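Local coordinates for conjugal transfer protein TRWB (Escherichia coli, PDB 1E9R) that couples DNA processing to the transfer machinery in bacterial conjugation, probably acting as a ring-shaped, nucleotide-driven motor on DNA, at the interface of chains A and B. Coordinates in Å, arbitrary orientation; residue numbers count along the deposited sequence, not the author numbering. Chains: chain A/B, Conjugal transfer protein TRWB.

The interface of chains A and B. Residues chain A 393, 395; chain B 19-21, 362-364, 388.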
ATOM      1  N   MET A 393      -8.572  22.084 -20.197  1.00 32.51           N
ATOM      2  CA  MET A 393      -8.663  20.627 -20.234  1.00 33.34           C
ATOM      3  C   MET A 393      -7.289  19.979 -20.200  1.00 33.09           C
ATOM      4  O   MET A 393      -6.301  20.580 -20.610  1.00 33.35           O
ATOM      5  CB  MET A 393      -9.350  20.166 -21.516  1.00 33.94           C
ATOM      6  CG  MET A 393     -10.852  20.165 -21.493  1.00 39.73           C
ATOM      7  SD  MET A 393     -11.442  19.776 -23.149  1.00 42.18           S
ATOM      8  CE  MET A 393     -11.265  18.030 -23.200  1.00 39.61           C
ATOM      9  N   ALA A 395      -6.239  17.696 -22.060  1.00 33.32           N
ATOM     10  CA  ALA A 395      -5.840  17.584 -23.457  1.00 34.55           C
ATOM     11  C   ALA A 395      -5.297  18.909 -24.000  1.00 36.57           C
ATOM     12  O   ALA A 395      -4.447  18.905 -24.878  1.00 37.04           O
ATOM     13  CB  ALA A 395      -7.008  17.116 -24.296  1.00 34.43           C
TER
ATOM     14  N   ARG B  19     -11.921  22.437 -28.222  1.00 32.79           N
ATOM     15  CA  ARG B  19     -10.611  22.318 -27.581  1.00 32.26           C
ATOM     16  C   ARG B  19     -10.185  20.870 -27.396  1.00 31.25           C
ATOM     17  O   ARG B  19     -10.990  19.951 -27.543  1.00 31.72           O
ATOM     18  CB  ARG B  19     -10.635  23.025 -26.215  1.00 32.57           C
ATOM     19  CG  ARG B  19     -12.041  23.266 -25.685  1.00 32.29           C
ATOM     20  CD  ARG B  19     -12.315  22.670 -24.314  1.00 31.73           C
ATOM     21  NE  ARG B  19     -11.644  23.369 -23.225  1.00 29.96           N
ATOM     22  CZ  ARG B  19     -12.145  23.523 -21.997  1.00 30.64           C
ATOM     23  NH1 ARG B  19     -13.342  23.042 -21.678  1.00 28.17           N
ATOM     24  NH2 ARG B  19     -11.430  24.148 -21.072  1.00 28.89           N
ATOM     25  N   GLY B  20      -8.914  20.669 -27.066  1.00 31.11           N
ATOM     26  CA  GLY B  20      -8.421  19.320 -26.854  1.00 32.15           C
ATOM     27  C   GLY B  20      -7.569  18.757 -27.980  1.00 34.55           C
ATOM     28  O   GLY B  20      -6.858  19.491 -28.681  1.00 35.71           O
ATOM     29  N   THR B  21      -7.643  17.442 -28.150  1.00 32.52           N
ATOM     30  CA  THR B  21      -6.880  16.742 -29.172  1.00 33.77           C
ATOM     31  C   THR B  21      -7.546  16.780 -30.540  1.00 35.60           C
ATOM     32  O   THR B  21      -8.730  16.469 -30.683  1.00 34.98           O
ATOM     33  CB  THR B  21      -6.657  15.258 -28.779  1.00 34.40           C
ATOM     34  OG1 THR B  21      -5.777  15.194 -27.653  1.00 35.35           O
ATOM     35  CG2 THR B  21      -6.049  14.471 -29.939  1.00 31.80           C
ATOM     36  N   GLU B 362      -8.904  13.694 -24.970  1.00 33.77           N
ATOM     37  CA  GLU B 362     -10.285  14.016 -25.343  1.00 36.26           C
ATOM     38  C   GLU B 362     -10.336  15.346 -26.085  1.00 35.42           C
ATOM     39  O   GLU B 362      -9.360  16.100 -26.131  1.00 34.63           O
ATOM     40  CB  GLU B 362     -11.184  14.198 -24.113  1.00 37.82           C
ATOM     41  CG  GLU B 362     -11.139  13.135 -23.052  1.00 41.86           C
ATOM     42  CD  GLU B 362     -12.269  13.315 -22.043  1.00 45.79           C
ATOM     43  OE1 GLU B 362     -12.472  14.456 -21.554  1.00 44.32           O
ATOM     44  OE2 GLU B 362     -12.953  12.309 -21.738  1.00 49.52           O
ATOM     45  N   HIS B 363     -11.504  15.635 -26.642  1.00 35.32           N
ATOM     46  CA  HIS B 363     -11.724  16.904 -27.318  1.00 35.62           C
ATOM     47  C   HIS B 363     -13.111  17.389 -26.900  1.00 35.04           C
ATOM     48  O   HIS B 363     -13.950  16.588 -26.493  1.00 32.46           O
ATOM     49  CB  HIS B 363     -11.611  16.750 -28.859  1.00 33.15           C
ATOM     50  CG  HIS B 363     -12.643  15.856 -29.485  1.00 31.89           C
ATOM     51  ND1 HIS B 363     -12.513  15.367 -30.768  1.00 31.28           N
ATOM     52  CD2 HIS B 363     -13.835  15.396 -29.032  1.00 32.05           C
ATOM     53  CE1 HIS B 363     -13.578  14.648 -31.078  1.00 31.44           C
ATOM     54  NE2 HIS B 363     -14.397  14.650 -30.041  1.00 32.18           N
ATOM     55  N   GLU B 364     -13.332  18.698 -26.925  1.00 36.63           N
ATOM     56  CA  GLU B 364     -14.650  19.212 -26.608  1.00 38.18           C
ATOM     57  C   GLU B 364     -15.151  19.629 -27.985  1.00 38.61           C
ATOM     58  O   GLU B 364     -14.424  20.254 -28.758  1.00 36.27           O
ATOM     59  CB  GLU B 364     -14.584  20.383 -25.641  1.00 38.91           C
ATOM     60  CG  GLU B 364     -15.939  20.684 -25.048  1.00 42.40           C
ATOM     61  CD  GLU B 364     -15.850  21.471 -23.780  1.00 43.63           C
ATOM     62  OE1 GLU B 364     -15.223  22.547 -23.802  1.00 42.16           O
ATOM     63  OE2 GLU B 364     -16.409  21.013 -22.758  1.00 50.29           O
ATOM     64  N   ARG B 388     -17.811  16.342 -24.450  1.00 48.88           N
ATOM     65  CA  ARG B 388     -16.415  15.972 -24.215  1.00 46.07           C
ATOM     66  C   ARG B 388     -16.326  14.464 -24.454  1.00 44.46           C
ATOM     67  O   ARG B 388     -17.173  13.707 -23.973  1.00 43.77           O
ATOM     68  CB  ARG B 388     -16.003  16.266 -22.782  1.00 46.97           C
ATOM     69  CG  ARG B 388     -15.475  17.656 -22.538  1.00 50.25           C
ATOM     70  CD  ARG B 388     -15.235  17.805 -21.053  1.00 52.63           C
ATOM     71  NE  ARG B 388     -14.728  16.546 -20.517  1.00 54.37           N
ATOM     72  CZ  ARG B 388     -15.159  15.983 -19.395  1.00 54.69           C
ATOM     73  NH1 ARG B 388     -16.108  16.575 -18.681  1.00 56.82           N
ATOM     74  NH2 ARG B 388     -14.639  14.829 -18.986  1.00 55.02           N
TER
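A:Met393 of one subunit reaches into the neighbouring copy, its side chain running from B:Arg19 toward B:Glu362, past B:Glu364. Beyond CB, a first torsion that sets CG beside the backbone N (chi1 -84°) brings it over the centre of the B:Arg19 guanidinium face, 3.6 Å from CZ. Next along, SD packs against the aliphatic part of the same arginine, 3.2 Å from CD, and also touches CB of B:Glu364 at 4.1 Å, next to the arginine. A bend at chi3 (80°) turns the terminal methyl CE toward B:Glu362, whose CB lies 3.9 Å away; these two side chains cross at about a right angle.

The arginine that covers the thioether is itself tied down within chain B: NH1 of B:Arg19 forms a salt bridge with the carboxylate OE1 of B:Glu364 at 2.9 Å, meeting it from above the carboxylate plane. With an alanine in place of B:Arg19, A:Met393 would probably lose the flat group over its CG and the methylene against its SD, and B:Glu364 its charged mate. Behind the methyl, NE of B:Arg388 donates a salt-bridging hydrogen bond to OE1 of B:Glu362 at 3.2 Å, the oxygen lying in the guanidinium plane, which probably helps hold that carboxylate in place. CB of A:Ala395 sits against the backbone O of B:Glu362 (3.2 Å) and CA of B:Gly20 (3.7 Å).

In the fold, chain A contributes the loop residue just ahead of helix 394-398 and a residue of that helix, while chain B offers strands 362-368 and 384-390 and its N-terminal segment. This patch is one part of the subunit contact in the six-membered, F1-ATPase-like assembly.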